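Local coordinates for protein lipase (Acinetobacter baumannii, PDB 4OPM) that probably hydrolyses the ester bonds of lipids such as triacylglycerols, using an alpha/beta hydrolase fold, at residues Asp173-Tyr176 with Leu177-Gln180; Gln194-Glu197 with Lys198-Asn202; Gln286-Val289 with Pro290-Leu293. One frame throughout, in Å; residues are numbered along the deposited sequence. Where two conformers were deposited one is given.

How the interactions relate
Interactions 1 and 2 are neighbours: their centres lie 12 Å apart, on two helices, 173-181 and 190-220, that follow each other in the chain. They meet where Glu197 OE2 takes the backbone N of Phe174, probably as a hydrogen bond of 3.0 Å, and where the Phe174 ring (CE1) packs against the selenium of Met200 at 3.6 Å. The side chains of Phe174 and Gln196 each lie about 4 Å from bound polyethylene glycol, probably from the crystallisation liquor. Interaction 3 is remote, in helix 281-298, its nearest atoms about 21 Å from interaction 1 and about 22 Å from interaction 2. The Gln180 side chain of interaction 1 approaches, without touching, a presumed Ser120-His274-Asp245 triad.

Interaction 1 of 3, residues Asp173-Tyr176 with Leu177-Gln180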
loop_
_atom_site.group_PDB
_atom_site.type_symbol
_atom_site.label_atom_id
_atom_site.label_comp_id
_atom_site.label_asym_id
_atom_site.label_seq_id
_atom_site.Cartn_x
_atom_site.Cartn_y
_atom_site.Cartn_z
ATOM N N ASP A 173 -7.457 19.223 6.828
ATOM C CA ASP A 173 -6.916 17.977 7.388
ATOM C C ASP A 173 -5.890 17.302 6.470
ATOM O O ASP A 173 -4.963 16.677 6.981
ATOM C CB ASP A 173 -8.019 16.972 7.711
ATOM C CG ASP A 173 -8.860 17.281 8.941
ATOM O OD1 ASP A 173 -8.564 18.290 9.639
ATOM O OD2 ASP A 173 -9.811 16.521 9.206
ATOM N N PHE A 174 -6.053 17.404 5.136
ATOM C CA PHE A 174 -5.124 16.750 4.211
ATOM C C PHE A 174 -3.721 17.352 4.334
ATOM O O PHE A 174 -2.756 16.589 4.373
ATOM C CB PHE A 174 -5.631 16.791 2.768
ATOM C CG PHE A 174 -4.879 15.921 1.783
ATOM C CD1 PHE A 174 -4.303 14.716 2.185
ATOM C CD2 PHE A 174 -4.807 16.270 0.440
ATOM C CE1 PHE A 174 -3.617 13.910 1.268
ATOM C CE2 PHE A 174 -4.120 15.464 -0.476
ATOM C CZ PHE A 174 -3.532 14.291 -0.056
ATOM N N ASN A 175 -3.612 18.691 4.469
ATOM C CA ASN A 175 -2.320 19.349 4.671
ATOM C C ASN A 175 -1.646 18.847 5.955
ATOM O O ASN A 175 -0.435 18.597 5.951
ATOM C CB ASN A 175 -2.456 20.870 4.704
ATOM C CG ASN A 175 -2.244 21.499 3.344
ATOM O OD1 ASN A 175 -3.102 22.223 2.835
ATOM N ND2 ASN A 175 -1.100 21.229 2.716
ATOM N N TYR A 176 -2.438 18.653 7.034
ATOM C CA TYR A 176 -1.911 18.128 8.298
ATOM C C TYR A 176 -1.353 16.709 8.088
ATOM O O TYR A 176 -0.235 16.402 8.524
ATOM C CB TYR A 176 -2.995 18.125 9.402
ATOM C CG TYR A 176 -2.466 17.574 10.708
ATOM C CD1 TYR A 176 -1.674 18.355 11.548
ATOM C CD2 TYR A 176 -2.670 16.240 11.059
ATOM C CE1 TYR A 176 -1.132 17.835 12.722
ATOM C CE2 TYR A 176 -2.139 15.711 12.238
ATOM C CZ TYR A 176 -1.364 16.512 13.061
ATOM O OH TYR A 176 -0.824 16.005 14.215
ATOM N N LEU A 177 -2.135 15.850 7.415
ATOM C CA LEU A 177 -1.732 14.468 7.134
ATOM C C LEU A 177 -0.421 14.423 6.346
ATOM O O LEU A 177 0.482 13.671 6.723
ATOM C CB LEU A 177 -2.830 13.707 6.367
ATOM C CG LEU A 177 -2.494 12.257 5.984
ATOM C CD1 LEU A 177 -2.343 11.380 7.223
ATOM C CD2 LEU A 177 -3.539 11.680 5.052
ATOM N N LEU A 178 -0.305 15.242 5.285
ATOM C CA LEU A 178 0.905 15.274 4.448
ATOM C C LEU A 178 2.140 15.641 5.267
ATOM O O LEU A 178 3.214 15.080 5.024
ATOM C CB LEU A 178 0.763 16.248 3.272
ATOM C CG LEU A 178 -0.356 15.949 2.267
ATOM C CD1 LEU A 178 -0.560 17.115 1.322
ATOM C CD2 LEU A 178 -0.064 14.723 1.474
ATOM N N LYS A 179 1.978 16.550 6.255
ATOM C CA LYS A 179 3.072 16.983 7.137
ATOM C C LYS A 179 3.548 15.835 8.030
ATOM O O LYS A 179 4.696 15.853 8.482
ATOM C CB LYS A 179 2.657 18.187 8.000
ATOM C CG LYS A 179 2.658 19.497 7.209
ATOM C CD LYS A 179 2.097 20.668 8.019
ATOM C CE LYS A 179 2.379 22.016 7.384
ATOM N NZ LYS A 179 1.535 22.270 6.186
ATOM N N GLN A 180 2.672 14.844 8.296
ATOM C CA GLN A 180 3.062 13.710 9.138
ATOM C C GLN A 180 3.569 12.533 8.324
ATOM O O GLN A 180 4.376 11.754 8.827
ATOM C CB GLN A 180 1.888 13.214 10.030
ATOM C CG GLN A 180 1.069 14.295 10.772
ATOM C CD GLN A 180 1.861 15.464 11.313
ATOM O OE1 GLN A 180 1.546 16.623 11.022
ATOM N NE2 GLN A 180 2.911 15.200 12.079
HETATM O O HOH W 1 1.051 19.889 3.932
#
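Leu178 lies over one face of the Phe174 ring, four residues along the same helix, and this pair is the tight side of the contact. Leu178 CG stands 4.2 Å from the ring centroid in a CH-pi contact, displaced toward the rim, while its CD2 reaches Phe174 CE1 at 3.7 Å. Phe174 carries CG anti to the backbone N (chi1 -169°), which swings the ring out from the helix and a little forward, to where Leu178 can lie over its face. Leu177 CD2 arrives from another direction, at the ring edge near its plane, 4.2 Å from Phe174 CD1. Beyond the segments, Gln196 and Met200 of helix 190-220 also touch Phe174, whose side chain is buried.

The other side is looser and polar. Gln180 crosses the Tyr176 ring, its CG over the face at 4.2 Å from the centroid, and Tyr176 itself is exposed. Round the helix, one water accepts from Asn175 ND2 (2.8 Å), donates to Asn175 O (2.8 Å) and weakly accepts from Lys179 NZ, so it joins two side chains that do not bond directly. The backbone is regular until its last turn: Leu178 N binds Phe174 O at 2.9 Å, but the bond from Gln180 N to Tyr176 O is weak. The whole is typical of a short amphipathic helix, here one packed on helix 190-220 within an alpha/beta hydrolase fold.

Interaction 2 of 3, residues Gln194-Glu197 with Lys198-Asn202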
loop_
_atom_site.group_PDB
_atom_site.type_symbol
_atom_site.label_atom_id
_atom_site.label_comp_id
_atom_site.label_asym_id
_atom_site.label_seq_id
_atom_site.Cartn_x
_atom_site.Cartn_y
_atom_site.Cartn_z
ATOM N N GLN A 194 -6.961 20.060 -2.812
ATOM C CA GLN A 194 -8.348 20.283 -2.379
ATOM C C GLN A 194 -9.299 19.224 -2.954
ATOM O O GLN A 194 -10.179 18.752 -2.231
ATOM C CB GLN A 194 -8.806 21.694 -2.761
ATOM C CG GLN A 194 -8.186 22.749 -1.835
ATOM C CD GLN A 194 -8.237 24.166 -2.344
ATOM O OE1 GLN A 194 -8.974 24.509 -3.273
ATOM N NE2 GLN A 194 -7.451 25.030 -1.727
ATOM N N ALA A 195 -9.092 18.822 -4.233
ATOM C CA ALA A 195 -9.893 17.783 -4.886
ATOM C C ALA A 195 -9.635 16.424 -4.228
ATOM O O ALA A 195 -10.592 15.711 -3.928
ATOM C CB ALA A 195 -9.568 17.723 -6.368
ATOM N N GLN A 196 -8.354 16.089 -3.957
ATOM C CA GLN A 196 -8.009 14.825 -3.296
ATOM C C GLN A 196 -8.570 14.799 -1.868
ATOM O O GLN A 196 -9.143 13.785 -1.452
ATOM C CB GLN A 196 -6.483 14.585 -3.293
ATOM C CG GLN A 196 -6.062 13.218 -2.703
ATOM C CD GLN A 196 -6.771 12.038 -3.329
ATOM O OE1 GLN A 196 -6.803 11.880 -4.553
ATOM N NE2 GLN A 196 -7.347 11.179 -2.497
ATOM N N GLU A 197 -8.439 15.920 -1.139
ATOM C CA GLU A 197 -8.954 16.038 0.234
ATOM C C GLU A 197 -10.454 15.741 0.288
ATOM O O GLU A 197 -10.902 15.011 1.179
ATOM C CB GLU A 197 -8.673 17.439 0.778
ATOM C CG GLU A 197 -9.221 17.695 2.174
ATOM C CD GLU A 197 -8.809 19.055 2.692
ATOM O OE1 GLU A 197 -9.252 20.072 2.112
ATOM O OE2 GLU A 197 -7.989 19.104 3.635
ATOM N N LYS A 198 -11.230 16.305 -0.667
ATOM C CA LYS A 198 -12.679 16.086 -0.735
ATOM C C LYS A 198 -13.019 14.592 -0.894
ATOM O O LYS A 198 -13.911 14.117 -0.202
ATOM C CB LYS A 198 -13.308 16.913 -1.871
ATOM C CG LYS A 198 -14.837 16.814 -1.975
ATOM C CD LYS A 198 -15.566 17.206 -0.679
ATOM C CE LYS A 198 -17.048 17.405 -0.883
ATOM N NZ LYS A 198 -17.752 16.146 -1.260
ATOM N N LEU A 199 -12.265 13.851 -1.732
ATOM C CA LEU A 199 -12.476 12.405 -1.934
ATOM C C LEU A 199 -12.214 11.639 -0.641
ATOM O O LEU A 199 -12.969 10.733 -0.289
ATOM C CB LEU A 199 -11.587 11.860 -3.065
ATOM C CG LEU A 199 -11.887 12.401 -4.480
ATOM C CD1 LEU A 199 -10.787 12.009 -5.460
ATOM C CD2 LEU A 199 -13.232 11.922 -4.980
HETATM N N MSE A 200 -11.166 12.046 0.091
HETATM C CA MSE A 200 -10.836 11.413 1.367
HETATM C C MSE A 200 -11.917 11.702 2.431
HETATM O O MSE A 200 -12.324 10.777 3.149
HETATM C CB MSE A 200 -9.462 11.876 1.817
HETATM C CG MSE A 200 -8.358 11.455 0.861
HETATM SE SE MSE A 200 -6.662 12.089 1.482
HETATM C CE MSE A 200 -6.331 10.679 2.848
ATOM N N ILE A 201 -12.443 12.961 2.470
ATOM C CA ILE A 201 -13.517 13.351 3.395
ATOM C C ILE A 201 -14.761 12.475 3.122
ATOM O O ILE A 201 -15.430 12.037 4.069
ATOM C CB ILE A 201 -13.838 14.879 3.312
ATOM C CG1 ILE A 201 -12.678 15.731 3.899
ATOM C CG2 ILE A 201 -15.178 15.225 4.019
ATOM C CD1 ILE A 201 -12.756 17.239 3.599
ATOM N N ASN A 202 -15.049 12.194 1.833
ATOM C CA ASN A 202 -16.201 11.365 1.446
ATOM C C ASN A 202 -16.048 9.908 1.920
ATOM O O ASN A 202 -17.054 9.261 2.202
ATOM C CB ASN A 202 -16.421 11.404 -0.065
ATOM C CG ASN A 202 -16.915 12.736 -0.593
ATOM O OD1 ASN A 202 -17.430 13.584 0.143
ATOM N ND2 ASN A 202 -16.778 12.946 -1.893
#
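Gln196 and Met200, a selenomethionine, make the closest side-chain approach here, the Gln196 amide nitrogen NE2 lying 3.5 Å from the Met200 methylene CG and 4.1 Å from its SE. The Gln196 chain bends at chi2 (53°), which brings its amide over to the methionine. The amide oxygen, OE1, lies 4.1 Å from Leu199 CD1, the two side chains crossing at about a right angle.

Apolar packing joins Glu197 and Ile201: the methylene CG of Glu197 sits 3.8 Å from Ile201 CD1. The carboxylate travels on past this contact, and its OE2 takes the backbone N of Gly172 and of Phe174 at the start of helix 173-181.

Among the polar bonds, Ile201 N to Glu197 O is the shortest backbone link at 2.9 Å, whereas Leu199 N to Ala195 O is weak. Within 198-202, Lys198 NZ donates to Asn202 OD1 at 2.9 Å, in the amide plane and on a lone pair.

The chemistry is thus divided: the Gln196 amide lies against the Met200 chain by packing alone, and Glu197 gives its CG methylene to Ile201, while its buried carboxylate is partnered by backbone N-H groups, which would be expected to favour its ionised form.

Interaction 3 of 3, residues Gln286-Val289 with Pro290-Leu293; sequences QQYV and PFLL
Leu292 sits squarely on one face of the Tyr288 ring. Its CD1 is 3.8 Å from the ring centroid and 10° off the normal, a CH-pi contact made over the middle of the ring. The second methyl, CD2, lies toward the hydroxyl end, 3.7 Å from Tyr288 CE1 and equally close to OH, so that both branches of the leucine rest against the tyrosine. Phe291 comes in at the edge, near the plane of the tyrosine ring, with its CD2 3.9 Å from Tyr288 CE1; each ring offers its edge to the other.

The torsions explain this arrangement. Tyr288 holds CG anti to the backbone N (chi1 -166°), which carries the ring outward from the helix and slightly forward, where Leu292, with CG beside its own N, reaches back to meet it. Directly beneath, Leu292 N donates to Tyr288 O at 2.9 Å and almost straight (168°), fixing the spacing of the pair.

The next layer is the proline. Pro290 has no N-H to give, and its CD approaches Gln286 O at 3.2 Å in place of the missing helical bond, leaving a kink. The following bond, Phe291 N to Gln287 O, is weak at 3.4 Å; normal hydrogen bonding resumes from Leu292 onward. Val289 CB packs on Pro290 CD at 3.6 Å.

Farther out, the buried face of helix 281-298 lies on the central sheet. Tyr288 stacks with Phe141 of strand 137-143 and touches Ala117 of strand 114-119; Tyr288 and Phe291 both meet Leu238 of strand 237-242. Leu292 reaches His115 of strand 114-119 as well as the loop residues Leu67 and Tyr71, so this helix spans three adjacent parallel strands.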
loop_
_atom_site.group_PDB
_atom_site.type_symbol
_atom_site.label_atom_id
_atom_site.label_comp_id
_atom_site.label_asym_id
_atom_site.label_seq_id
_atom_site.Cartn_x
_atom_site.Cartn_y
_atom_site.Cartn_z
ATOM N N GLN A 286 14.905 1.894 -8.479
ATOM C CA GLN A 286 16.335 1.572 -8.560
ATOM C C GLN A 286 16.671 0.312 -7.735
ATOM O O GLN A 286 17.530 -0.466 -8.146
ATOM C CB GLN A 286 17.163 2.766 -8.087
ATOM C CG GLN A 286 18.673 2.551 -8.154
ATOM C CD GLN A 286 19.372 3.836 -7.838
ATOM O OE1 GLN A 286 19.241 4.366 -6.733
ATOM N NE2 GLN A 286 20.041 4.409 -8.831
ATOM N N GLN A 287 15.939 0.077 -6.633
ATOM C CA GLN A 287 16.104 -1.113 -5.795
ATOM C C GLN A 287 15.166 -2.261 -6.203
ATOM O O GLN A 287 15.582 -3.422 -6.207
ATOM C CB GLN A 287 15.825 -0.767 -4.317
ATOM C CG GLN A 287 16.720 0.360 -3.769
ATOM C CD GLN A 287 18.204 0.048 -3.810
ATOM O OE1 GLN A 287 18.641 -1.108 -3.650
ATOM N NE2 GLN A 287 19.011 1.080 -4.008
ATOM N N TYR A 288 13.893 -1.953 -6.485
ATOM C CA TYR A 288 12.895 -2.997 -6.737
ATOM C C TYR A 288 13.107 -3.777 -8.048
ATOM O O TYR A 288 12.968 -5.006 -8.030
ATOM C CB TYR A 288 11.480 -2.391 -6.695
ATOM C CG TYR A 288 10.345 -3.391 -6.610
ATOM C CD1 TYR A 288 10.496 -4.599 -5.920
ATOM C CD2 TYR A 288 9.087 -3.087 -7.125
ATOM C CE1 TYR A 288 9.436 -5.500 -5.797
ATOM C CE2 TYR A 288 8.018 -3.974 -6.998
ATOM C CZ TYR A 288 8.201 -5.180 -6.341
ATOM O OH TYR A 288 7.142 -6.034 -6.203
ATOM N N VAL A 289 13.429 -3.093 -9.161
ATOM C CA VAL A 289 13.621 -3.773 -10.449
ATOM C C VAL A 289 14.796 -4.821 -10.354
ATOM O O VAL A 289 14.555 -5.978 -10.697
ATOM C CB VAL A 289 13.759 -2.757 -11.617
ATOM C CG1 VAL A 289 14.302 -3.421 -12.878
ATOM C CG2 VAL A 289 12.408 -2.084 -11.898
ATOM N N PRO A 290 16.007 -4.518 -9.824
ATOM C CA PRO A 290 17.036 -5.578 -9.704
ATOM C C PRO A 290 16.603 -6.727 -8.775
ATOM O O PRO A 290 16.945 -7.877 -9.040
ATOM C CB PRO A 290 18.249 -4.832 -9.132
ATOM C CG PRO A 290 18.011 -3.403 -9.473
ATOM C CD PRO A 290 16.539 -3.217 -9.367
ATOM N N PHE A 291 15.805 -6.421 -7.729
ATOM C CA PHE A 291 15.275 -7.422 -6.794
ATOM C C PHE A 291 14.361 -8.397 -7.552
ATOM O O PHE A 291 14.557 -9.609 -7.457
ATOM C CB PHE A 291 14.530 -6.753 -5.623
ATOM C CG PHE A 291 13.799 -7.722 -4.718
ATOM C CD1 PHE A 291 14.498 -8.520 -3.807
ATOM C CD2 PHE A 291 12.417 -7.866 -4.797
ATOM C CE1 PHE A 291 13.822 -9.414 -2.965
ATOM C CE2 PHE A 291 11.742 -8.764 -3.965
ATOM C CZ PHE A 291 12.447 -9.533 -3.054
ATOM N N LEU A 292 13.391 -7.868 -8.320
ATOM C CA LEU A 292 12.465 -8.679 -9.122
ATOM C C LEU A 292 13.234 -9.530 -10.139
ATOM O O LEU A 292 12.929 -10.719 -10.279
ATOM C CB LEU A 292 11.439 -7.786 -9.832
ATOM C CG LEU A 292 10.396 -7.087 -8.951
ATOM C CD1 LEU A 292 9.617 -6.042 -9.775
ATOM C CD2 LEU A 292 9.399 -8.105 -8.363
ATOM N N LEU A 293 14.273 -8.946 -10.802
ATOM C CA LEU A 293 15.072 -9.699 -11.775
ATOM C C LEU A 293 15.790 -10.880 -11.095
ATOM O O LEU A 293 15.812 -11.983 -11.644
ATOM C CB LEU A 293 16.078 -8.777 -12.473
ATOM C CG LEU A 293 16.637 -9.266 -13.811
ATOM C CD1 LEU A 293 15.536 -9.351 -14.878
ATOM C CD2 LEU A 293 17.735 -8.342 -14.294
#